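Local coordinates for regulatory protein YycH-like domain-containing protein (Eubacterium rectale, PDB 5COZ) that is of unknown function but carries a YycH-like domain and a lipoprotein-type signal, consistent with a regulatory role at the cell envelope, at residues K186-L192 and T211-F217; E48-D53 and V183-N187. All blocks are in the same frame, centred on the assembly; numbering follows the deposited sequence. Where two conformers were deposited one is given.

Interaction 1 (K186-L192 and T211-F217); sequences KNELYVL and TYVFFMF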
ATOM      1  N   LYS A 186      -1.443 -11.779  -3.084  1.00  7.24           N
ATOM      2  CA  LYS A 186      -0.213 -11.123  -3.491  1.00  7.01           C
ATOM      3  C   LYS A 186       0.208 -10.073  -2.461  1.00  8.94           C
ATOM      4  O   LYS A 186      -0.573  -9.214  -2.059  1.00  9.09           O
ATOM      5  CB  LYS A 186      -0.355 -10.467  -4.875  1.00  7.15           C
ATOM      6  CG  LYS A 186       0.906  -9.693  -5.301  1.00  9.19           C
ATOM      7  CD  LYS A 186       0.781  -9.089  -6.674  1.00 11.95           C
ATOM      8  CE  LYS A 186       2.012  -8.257  -6.994  1.00 13.58           C
ATOM      9  NZ  LYS A 186       2.046  -7.908  -8.466  1.00 13.99           N
ATOM     10  N   ASN A 187       1.465 -10.165  -2.041  1.00  8.97           N
ATOM     11  CA  ASN A 187       2.071  -9.153  -1.194  1.00  9.22           C
ATOM     12  C   ASN A 187       3.349  -8.687  -1.905  1.00 10.71           C
ATOM     13  O   ASN A 187       3.753  -9.265  -2.932  1.00 11.72           O
ATOM     14  CB  ASN A 187       2.329  -9.677   0.227  1.00 11.00           C
ATOM     15  CG  ASN A 187       2.997 -10.999   0.253  1.00 21.14           C
ATOM     16  OD1 ASN A 187       4.142 -11.111  -0.158  1.00 16.49           O
ATOM     17  ND2 ASN A 187       2.264 -12.041   0.664  1.00 17.67           N
ATOM     18  N   GLU A 188       3.906  -7.593  -1.437  1.00  7.43           N
ATOM     19  CA  GLU A 188       5.145  -7.045  -1.966  1.00  6.02           C
ATOM     20  C   GLU A 188       6.211  -7.192  -0.899  1.00  8.46           C
ATOM     21  O   GLU A 188       5.944  -6.953   0.279  1.00  7.98           O
ATOM     22  CB  GLU A 188       4.982  -5.563  -2.347  1.00  6.60           C
ATOM     23  CG  GLU A 188       4.028  -5.371  -3.514  1.00  9.80           C
ATOM     24  CD  GLU A 188       3.668  -3.925  -3.786  1.00 12.61           C
ATOM     25  OE1 GLU A 188       4.009  -3.039  -2.965  1.00  9.52           O
ATOM     26  OE2 GLU A 188       3.001  -3.688  -4.822  1.00 12.28           O
ATOM     27  N   LEU A 189       7.405  -7.569  -1.309  1.00  7.74           N
ATOM     28  CA  LEU A 189       8.501  -7.759  -0.382  1.00  7.30           C
ATOM     29  C   LEU A 189       9.638  -6.784  -0.682  1.00  8.62           C
ATOM     30  O   LEU A 189      10.170  -6.753  -1.802  1.00  9.36           O
ATOM     31  CB  LEU A 189       8.983  -9.218  -0.467  1.00  7.27           C
ATOM     32  CG  LEU A 189      10.230  -9.549   0.390  1.00  9.77           C
ATOM     33  CD1 LEU A 189      10.017  -9.216   1.873  1.00 10.15           C
ATOM     34  CD2 LEU A 189      10.598 -11.009   0.271  1.00 11.89           C
ATOM     35  N   TYR A 190      10.094  -6.091   0.373  1.00  6.82           N
ATOM     36  CA  TYR A 190      11.209  -5.148   0.310  1.00  7.02           C
ATOM     37  C   TYR A 190      12.329  -5.673   1.178  1.00  9.50           C
ATOM     38  O   TYR A 190      12.092  -6.160   2.292  1.00  9.05           O
ATOM     39  CB  TYR A 190      10.719  -3.748   0.770  1.00  6.99           C
ATOM     40  CG  TYR A 190       9.582  -3.267  -0.113  1.00  8.30           C
ATOM     41  CD1 TYR A 190       9.840  -2.678  -1.344  1.00  8.97           C
ATOM     42  CD2 TYR A 190       8.257  -3.530   0.221  1.00  8.05           C
ATOM     43  CE1 TYR A 190       8.811  -2.356  -2.225  1.00 10.39           C
ATOM     44  CE2 TYR A 190       7.211  -3.178  -0.638  1.00  9.03           C
ATOM     45  CZ  TYR A 190       7.502  -2.616  -1.870  1.00 13.62           C
ATOM     46  OH  TYR A 190       6.515  -2.263  -2.750  1.00 13.59           O
ATOM     47  N   VAL A 191      13.550  -5.670   0.642  1.00  7.14           N
ATOM     48  CA  VAL A 191      14.731  -6.190   1.336  1.00  7.18           C
ATOM     49  C   VAL A 191      15.560  -5.030   1.866  1.00 10.44           C
ATOM     50  O   VAL A 191      16.191  -4.281   1.094  1.00 10.01           O
ATOM     51  CB  VAL A 191      15.554  -7.108   0.409  1.00  9.90           C
ATOM     52  CG1 VAL A 191      16.772  -7.660   1.166  1.00  9.66           C
ATOM     53  CG2 VAL A 191      14.696  -8.269  -0.135  1.00 10.00           C
ATOM     54  N   LEU A 192      15.554  -4.864   3.194  1.00  7.68           N
ATOM     55  CA  LEU A 192      16.258  -3.748   3.819  1.00  8.34           C
ATOM     56  C   LEU A 192      17.585  -4.264   4.371  1.00 10.18           C
ATOM     57  O   LEU A 192      17.721  -4.589   5.559  1.00  8.97           O
ATOM     58  CB  LEU A 192      15.378  -3.120   4.904  1.00  8.45           C
ATOM     59  CG  LEU A 192      14.282  -2.128   4.458  1.00 12.39           C
ATOM     60  CD1 LEU A 192      13.304  -2.721   3.431  1.00 13.93           C
ATOM     61  CD2 LEU A 192      13.519  -1.641   5.670  1.00 11.84           C
ATOM     62  N   THR A 211      16.557  -6.593   7.451  1.00  8.06           N
ATOM     63  CA  THR A 211      15.125  -6.692   7.726  1.00  7.50           C
ATOM     64  C   THR A 211      14.350  -6.938   6.447  1.00 10.03           C
ATOM     65  O   THR A 211      14.644  -6.323   5.414  1.00  9.83           O
ATOM     66  CB  THR A 211      14.684  -5.343   8.359  1.00 11.03           C
ATOM     67  OG1 THR A 211      15.419  -5.115   9.574  1.00  9.81           O
ATOM     68  CG2 THR A 211      13.193  -5.273   8.672  1.00 10.97           C
ATOM     69  N   TYR A 212      13.375  -7.849   6.501  1.00  7.43           N
ATOM     70  CA  TYR A 212      12.409  -7.992   5.414  1.00  6.61           C
ATOM     71  C   TYR A 212      11.212  -7.115   5.729  1.00  7.97           C
ATOM     72  O   TYR A 212      10.779  -7.113   6.886  1.00  8.21           O
ATOM     73  CB  TYR A 212      11.878  -9.425   5.330  1.00  7.29           C
ATOM     74  CG  TYR A 212      12.806 -10.471   4.784  1.00  7.22           C
ATOM     75  CD1 TYR A 212      13.263 -10.408   3.464  1.00  8.52           C
ATOM     76  CD2 TYR A 212      13.145 -11.582   5.542  1.00  7.99           C
ATOM     77  CE1 TYR A 212      14.053 -11.416   2.928  1.00  8.14           C
ATOM     78  CE2 TYR A 212      13.912 -12.613   5.006  1.00  9.16           C
ATOM     79  CZ  TYR A 212      14.358 -12.532   3.694  1.00  8.65           C
ATOM     80  OH  TYR A 212      15.135 -13.549   3.179  1.00 11.53           O
ATOM     81  N   VAL A 213      10.639  -6.430   4.749  1.00  6.72           N
ATOM     82  CA  VAL A 213       9.409  -5.663   4.954  1.00  6.86           C
ATOM     83  C   VAL A 213       8.377  -6.149   3.962  1.00  8.91           C
ATOM     84  O   VAL A 213       8.581  -6.019   2.750  1.00  8.39           O
ATOM     85  CB  VAL A 213       9.615  -4.138   4.817  1.00  8.64           C
ATOM     86  CG1 VAL A 213       8.273  -3.384   4.895  1.00  8.95           C
ATOM     87  CG2 VAL A 213      10.571  -3.615   5.886  1.00  8.45           C
ATOM     88  N   PHE A 214       7.267  -6.688   4.465  1.00  7.34           N
ATOM     89  CA  PHE A 214       6.160  -7.035   3.590  1.00  6.53           C
ATOM     90  C   PHE A 214       5.116  -5.976   3.608  1.00  8.31           C
ATOM     91  O   PHE A 214       4.791  -5.442   4.669  1.00  8.28           O
ATOM     92  CB  PHE A 214       5.481  -8.334   4.050  1.00  6.66           C
ATOM     93  CG  PHE A 214       6.343  -9.528   3.765  1.00  7.60           C
ATOM     94  CD1 PHE A 214       7.284  -9.970   4.694  1.00 10.20           C
ATOM     95  CD2 PHE A 214       6.166 -10.260   2.602  1.00  8.92           C
ATOM     96  CE1 PHE A 214       8.079 -11.095   4.424  1.00 10.14           C
ATOM     97  CE2 PHE A 214       6.978 -11.367   2.318  1.00 11.97           C
ATOM     98  CZ  PHE A 214       7.922 -11.778   3.237  1.00  9.98           C
ATOM     99  N   PHE A 215       4.546  -5.707   2.430  1.00  5.83           N
ATOM    100  CA  PHE A 215       3.321  -4.945   2.297  1.00  5.75           C
ATOM    101  C   PHE A 215       2.250  -5.919   1.940  1.00  8.64           C
ATOM    102  O   PHE A 215       2.336  -6.568   0.910  1.00  8.10           O
ATOM    103  CB  PHE A 215       3.363  -3.838   1.214  1.00  6.50           C
ATOM    104  CG  PHE A 215       4.088  -2.556   1.507  1.00  7.19           C
ATOM    105  CD1 PHE A 215       4.953  -2.447   2.600  1.00  9.17           C
ATOM    106  CD2 PHE A 215       3.905  -1.445   0.696  1.00  9.23           C
ATOM    107  CE1 PHE A 215       5.673  -1.253   2.828  1.00  9.86           C
ATOM    108  CE2 PHE A 215       4.586  -0.245   0.951  1.00 10.92           C
ATOM    109  CZ  PHE A 215       5.455  -0.156   2.012  1.00 10.04           C
HETATM  110  N   MSE A 216       1.248  -6.021   2.810  1.00  6.57           N
HETATM  111  CA  MSE A 216       0.055  -6.821   2.522  0.70  6.76           C
HETATM  112  C   MSE A 216      -1.092  -5.869   2.341  1.00  6.89           C
HETATM  113  O   MSE A 216      -1.043  -4.737   2.809  1.00  7.89           O
HETATM  114  CB  MSE A 216      -0.221  -7.834   3.610  0.70  8.46           C
HETATM  115  CG  MSE A 216       1.052  -8.547   3.981  0.70 12.76           C
HETATM  116 SE   MSE A 216       0.798  -9.763   5.401  0.52 18.10          SE
HETATM  117  CE  MSE A 216       0.465 -11.070   4.432  0.70 13.60           C
ATOM    118  N   PHE A 217      -2.113  -6.297   1.589  1.00  6.50           N
ATOM    119  CA  PHE A 217      -3.162  -5.385   1.219  1.00  5.38           C
ATOM    120  C   PHE A 217      -4.541  -5.826   1.686  1.00  6.58           C
ATOM    121  O   PHE A 217      -5.157  -6.692   1.082  1.00  6.89           O
ATOM    122  CB  PHE A 217      -3.133  -5.210  -0.318  1.00  6.25           C
ATOM    123  CG  PHE A 217      -1.759  -4.808  -0.813  1.00  6.21           C
ATOM    124  CD1 PHE A 217      -1.249  -3.541  -0.546  1.00  7.24           C
ATOM    125  CD2 PHE A 217      -0.926  -5.739  -1.432  1.00  7.72           C
ATOM    126  CE1 PHE A 217       0.048  -3.198  -0.928  1.00  7.67           C
ATOM    127  CE2 PHE A 217       0.375  -5.395  -1.825  1.00  9.54           C
ATOM    128  CZ  PHE A 217       0.849  -4.117  -1.592  1.00  8.45           C
TER
HETATM  129  O   HOH W   1      -1.600  -8.800   0.417  1.00  9.57           O

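Interaction 2 (E48-D53 and V183-N187); sequences EINIWD and VCEKN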
ATOM      1  N   GLU A  48       3.342  -3.653 -14.152  1.00  8.59           N
ATOM      2  CA  GLU A  48       2.642  -4.740 -13.502  1.00  8.77           C
ATOM      3  C   GLU A  48       1.159  -4.551 -13.807  1.00 10.89           C
ATOM      4  O   GLU A  48       0.695  -3.411 -13.985  1.00  9.86           O
ATOM      5  CB  GLU A  48       2.856  -4.695 -11.981  1.00  9.81           C
ATOM      6  CG  GLU A  48       4.236  -5.139 -11.536  1.00 14.67           C
ATOM      7  CD  GLU A  48       4.309  -5.323 -10.033  1.00 19.46           C
ATOM      8  OE1 GLU A  48       4.306  -4.296  -9.317  1.00 17.39           O
ATOM      9  OE2 GLU A  48       4.280  -6.488  -9.571  1.00 16.29           O
ATOM     10  N   ILE A  49       0.416  -5.653 -13.876  1.00  7.95           N
ATOM     11  CA  ILE A  49      -1.035  -5.666 -14.001  1.00  6.69           C
ATOM     12  C   ILE A  49      -1.545  -6.357 -12.759  1.00  8.67           C
ATOM     13  O   ILE A  49      -1.170  -7.503 -12.518  1.00  9.14           O
ATOM     14  CB  ILE A  49      -1.513  -6.385 -15.284  1.00  8.98           C
ATOM     15  CG1 ILE A  49      -0.842  -5.805 -16.566  1.00  9.64           C
ATOM     16  CG2 ILE A  49      -3.053  -6.395 -15.379  1.00 10.53           C
ATOM     17  CD1 ILE A  49      -1.230  -4.346 -16.887  1.00 13.14           C
ATOM     18  N   ASN A  50      -2.336  -5.656 -11.948  1.00  7.31           N
ATOM     19  CA  ASN A  50      -2.816  -6.236 -10.684  1.00  6.94           C
ATOM     20  C   ASN A  50      -4.313  -6.284 -10.611  1.00  8.41           C
ATOM     21  O   ASN A  50      -4.989  -5.233 -10.512  1.00  6.70           O
ATOM     22  CB  ASN A  50      -2.298  -5.412  -9.510  1.00  6.52           C
ATOM     23  CG  ASN A  50      -0.880  -5.722  -9.138  1.00 11.59           C
ATOM     24  OD1 ASN A  50      -0.485  -6.895  -9.109  1.00 10.29           O
ATOM     25  ND2 ASN A  50      -0.118  -4.689  -8.747  1.00  9.68           N
ATOM     26  N   ILE A  51      -4.867  -7.517 -10.692  1.00  6.91           N
ATOM     27  CA  ILE A  51      -6.310  -7.715 -10.502  1.00  7.03           C
ATOM     28  C   ILE A  51      -6.531  -8.499  -9.197  1.00  7.01           C
ATOM     29  O   ILE A  51      -7.664  -8.834  -8.852  1.00  7.40           O
ATOM     30  CB  ILE A  51      -7.060  -8.297 -11.735  1.00  9.81           C
ATOM     31  CG1 ILE A  51      -6.469  -9.623 -12.251  1.00 10.81           C
ATOM     32  CG2 ILE A  51      -7.049  -7.236 -12.838  1.00 11.23           C
ATOM     33  CD1 ILE A  51      -6.948 -10.866 -11.481  1.00 11.70           C
ATOM     34  N   TRP A  52      -5.428  -8.810  -8.488  1.00  6.61           N
ATOM     35  CA  TRP A  52      -5.472  -9.333  -7.116  1.00  6.69           C
ATOM     36  C   TRP A  52      -6.297 -10.618  -7.084  1.00  8.65           C
ATOM     37  O   TRP A  52      -6.062 -11.484  -7.929  1.00  8.89           O
ATOM     38  CB  TRP A  52      -5.986  -8.220  -6.166  1.00  5.93           C
ATOM     39  CG  TRP A  52      -5.216  -6.935  -6.341  1.00  5.65           C
ATOM     40  CD1 TRP A  52      -5.603  -5.832  -7.054  1.00  7.74           C
ATOM     41  CD2 TRP A  52      -3.919  -6.630  -5.798  1.00  5.42           C
ATOM     42  NE1 TRP A  52      -4.626  -4.851  -6.982  1.00  6.90           N
ATOM     43  CE2 TRP A  52      -3.577  -5.325  -6.230  1.00  6.74           C
ATOM     44  CE3 TRP A  52      -2.977  -7.367  -5.059  1.00  6.33           C
ATOM     45  CZ2 TRP A  52      -2.355  -4.723  -5.898  1.00  6.79           C
ATOM     46  CZ3 TRP A  52      -1.775  -6.763  -4.707  1.00  7.82           C
ATOM     47  CH2 TRP A  52      -1.458  -5.473  -5.157  1.00  7.69           C
ATOM     48  N   ASP A  53      -7.255 -10.746  -6.150  1.00  6.57           N
ATOM     49  CA  ASP A  53      -8.022 -11.976  -6.052  1.00  6.50           C
ATOM     50  C   ASP A  53      -9.439 -11.817  -6.614  1.00  9.89           C
ATOM     51  O   ASP A  53     -10.328 -12.616  -6.291  1.00 10.11           O
ATOM     52  CB  ASP A  53      -8.057 -12.436  -4.580  1.00  7.66           C
ATOM     53  CG  ASP A  53      -6.673 -12.702  -4.006  1.00 10.56           C
ATOM     54  OD1 ASP A  53      -5.765 -13.053  -4.780  1.00 10.61           O
ATOM     55  OD2 ASP A  53      -6.498 -12.555  -2.792  1.00 12.07           O
ATOM     56  N   VAL A 183      -6.422 -10.251   3.597  1.00  6.65           N
ATOM     57  CA  VAL A 183      -5.531  -9.543   2.693  1.00  6.18           C
ATOM     58  C   VAL A 183      -5.480 -10.278   1.353  1.00  8.36           C
ATOM     59  O   VAL A 183      -5.756 -11.488   1.303  1.00  9.28           O
ATOM     60  CB  VAL A 183      -4.090  -9.372   3.279  1.00  7.89           C
ATOM     61  CG1 VAL A 183      -4.092  -8.497   4.543  1.00  7.68           C
ATOM     62  CG2 VAL A 183      -3.415 -10.724   3.545  1.00  8.52           C
ATOM     63  N   CYS A 184      -5.061  -9.575   0.298  1.00  6.97           N
ATOM     64  CA  CYS A 184      -4.845 -10.262  -0.989  1.00  7.39           C
ATOM     65  C   CYS A 184      -3.764 -11.329  -0.862  1.00  9.45           C
ATOM     66  O   CYS A 184      -2.820 -11.186  -0.069  1.00  9.06           O
ATOM     67  CB  CYS A 184      -4.454  -9.276  -2.082  1.00  7.26           C
ATOM     68  SG  CYS A 184      -5.683  -7.993  -2.373  1.00  9.44           S
ATOM     69  N   GLU A 185      -3.829 -12.350  -1.730  1.00  7.19           N
ATOM     70  CA  GLU A 185      -2.794 -13.365  -1.762  1.00  7.74           C
ATOM     71  C   GLU A 185      -1.453 -12.754  -2.157  1.00  9.51           C
ATOM     72  O   GLU A 185      -0.428 -13.145  -1.588  1.00 11.19           O
ATOM     73  CB  GLU A 185      -3.172 -14.491  -2.734  1.00  9.18           C
ATOM     74  CG  GLU A 185      -4.403 -15.250  -2.282  1.00 19.09           C
ATOM     75  CD  GLU A 185      -4.771 -16.506  -3.055  1.00 53.42           C
ATOM     76  OE1 GLU A 185      -3.924 -17.025  -3.820  1.00 51.85           O
ATOM     77  OE2 GLU A 185      -5.908 -16.993  -2.859  1.00 54.27           O
ATOM     78  N   LYS A 186      -1.443 -11.779  -3.084  1.00  7.24           N
ATOM     79  CA  LYS A 186      -0.213 -11.123  -3.491  1.00  7.01           C
ATOM     80  C   LYS A 186       0.208 -10.073  -2.461  1.00  8.94           C
ATOM     81  O   LYS A 186      -0.573  -9.214  -2.059  1.00  9.09           O
ATOM     82  CB  LYS A 186      -0.355 -10.467  -4.875  1.00  7.15           C
ATOM     83  CG  LYS A 186       0.906  -9.693  -5.301  1.00  9.19           C
ATOM     84  CD  LYS A 186       0.781  -9.089  -6.674  1.00 11.95           C
ATOM     85  CE  LYS A 186       2.012  -8.257  -6.994  1.00 13.58           C
ATOM     86  NZ  LYS A 186       2.046  -7.908  -8.466  1.00 13.99           N
ATOM     87  N   ASN A 187       1.465 -10.165  -2.041  1.00  8.97           N
ATOM     88  CA  ASN A 187       2.071  -9.153  -1.194  1.00  9.22           C
ATOM     89  C   ASN A 187       3.349  -8.687  -1.905  1.00 10.71           C
ATOM     90  O   ASN A 187       3.753  -9.265  -2.932  1.00 11.72           O
ATOM     91  CB  ASN A 187       2.329  -9.677   0.227  1.00 11.00           C
ATOM     92  CG  ASN A 187       2.997 -10.999   0.253  1.00 21.14           C
ATOM     93  OD1 ASN A 187       4.142 -11.111  -0.158  1.00 16.49           O
ATOM     94  ND2 ASN A 187       2.264 -12.041   0.664  1.00 17.67           N
TER
HETATM   95  O   HOH W   2       2.497  -4.989  -7.198  1.00 14.08           O
HETATM   96  O   HOH W   3      -3.601 -11.232  -4.993  1.00  8.85           O

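Interaction 1 (K186-L192 and T211-F217)
Strands 188-192 and 211-216 are antiparallel neighbours in the antiparallel sheet, with Glu188 facing Phe215, Tyr190 facing Val213 and Leu192 facing Thr211 as hydrogen-bonded pairs. Six backbone bonds join them; the one from Tyr190 N to Val213 O is 2.8 Å long. Beyond the Glu188-Phe215 pair, a water replaces the direct bonds, donating to Lys186 O and accepting from Phe217 N.

On the face holding Leu189 and Phe214, the CD1 methyl of Leu189 sits over the middle of the Phe214 ring, 3.6 Å from its centroid, a CH-pi contact; the same methyl reaches Tyr212 CD1 at 3.8 Å. Asn187 has CG between the backbone N and the carbonyl carbon (chi1 48°), which brings OD1 in the ring plane to the edge of Phe214, 3.5 Å from CD2. Its ND2 bonds Glu169 of helix 165-178, the helix lying over this face.

On the opposite face, with Glu188, Tyr190 and Phe215, Tyr190 turns its CE2 edge onto the face of Phe215, 3.8 Å from CG, an edge-to-face pair with planes at 55°. Tyr190 OH donates to Glu188 OE1 at 2.6 Å, coming from above the carboxylate plane, while OE2 is salt-bridged to Arg227. Glu188 CD lies at the edge of Phe217, 3.6 Å from CZ, and Leu192 CD2 packs against Val213 CG2.

With Tyr190 holding one oxygen and Arg227 the other, the buried Glu188 carboxylate has both ends paired among aromatic rings, and it probably stays charged there.

Interaction 2 (E48-D53 and V183-N187)
Charge and polar pairing dominate at one end, where the extended chain of Lys186 carries its ammonium between Glu48 and Asn50. NZ forms a salt bridge with Glu48 OE2 at 2.9 Å, approaching from above the carboxylate plane. It also donates to Asn50 OD1 at 2.8 Å, this time in the carbonyl plane and on a lone pair. With CG swung opposite the backbone N (chi1 177°) and every later torsion near 180°, the lysine spans the gap at full stretch. A water ties the group together: it donates to Glu48 OE1, accepts from Asn50 ND2 and takes a weak third bond from NZ. Glu48 OE1 is also salt-bridged to Arg155, and Asn50 ND2 is held by Glu300 of strand 295-311, so the acceptors of Lys186 are positioned by a second shell.

The contact joins two sheets. Glu48 and Asn50 end strand 43-50 of the mixed sheet, whereas 183-187 is the loop that follows helix 165-178 and leads into strand 188-192 of the antiparallel one.

At the other end a carboxylate meets backbone. Asp53 OD2 accepts from Glu185 N at 2.9 Å through its syn lone pair, and OD1 takes a bond from a water that itself accepts from Lys186 N. Two successive amides of the loop are thus gripped by one aspartate, directly and through water. OD1 lies 4.4 Å from Glu185 OE2, a like-charge approach that the two amides probably temper.

Apolar contact fills the middle. Cys184 SG rests 3.8 Å from Trp52 CB and oblique to the five-membered ring, a sulfur-aromatic contact. The indole crosses the lysine chain at a slant, with Trp52 CZ3 4.0 Å from Lys186 CB, while NE1 bonds Ser302.

The centres of interactions 1 and 2 lie about 13 Å apart, and the two share Lys186 and Asn187, where the 183-187 loop runs into strand 188-192. Along the chain the order is 48-53, then 183-187, 188-192 and 211-217. Interaction 1 is internal to the antiparallel sheet, its Thr211 end starting next to the sodium site of Gln208 and Asp210; interaction 2 ties the entry to that sheet onto the end of strand 43-50 in the mixed sheet. Phe217 links them directly: its carbonyl O is a probable hydrogen-bond partner of Cys184 N, and its ring meets that of Trp52. Segments more than 100 residues apart in sequence thereby join the two sheets.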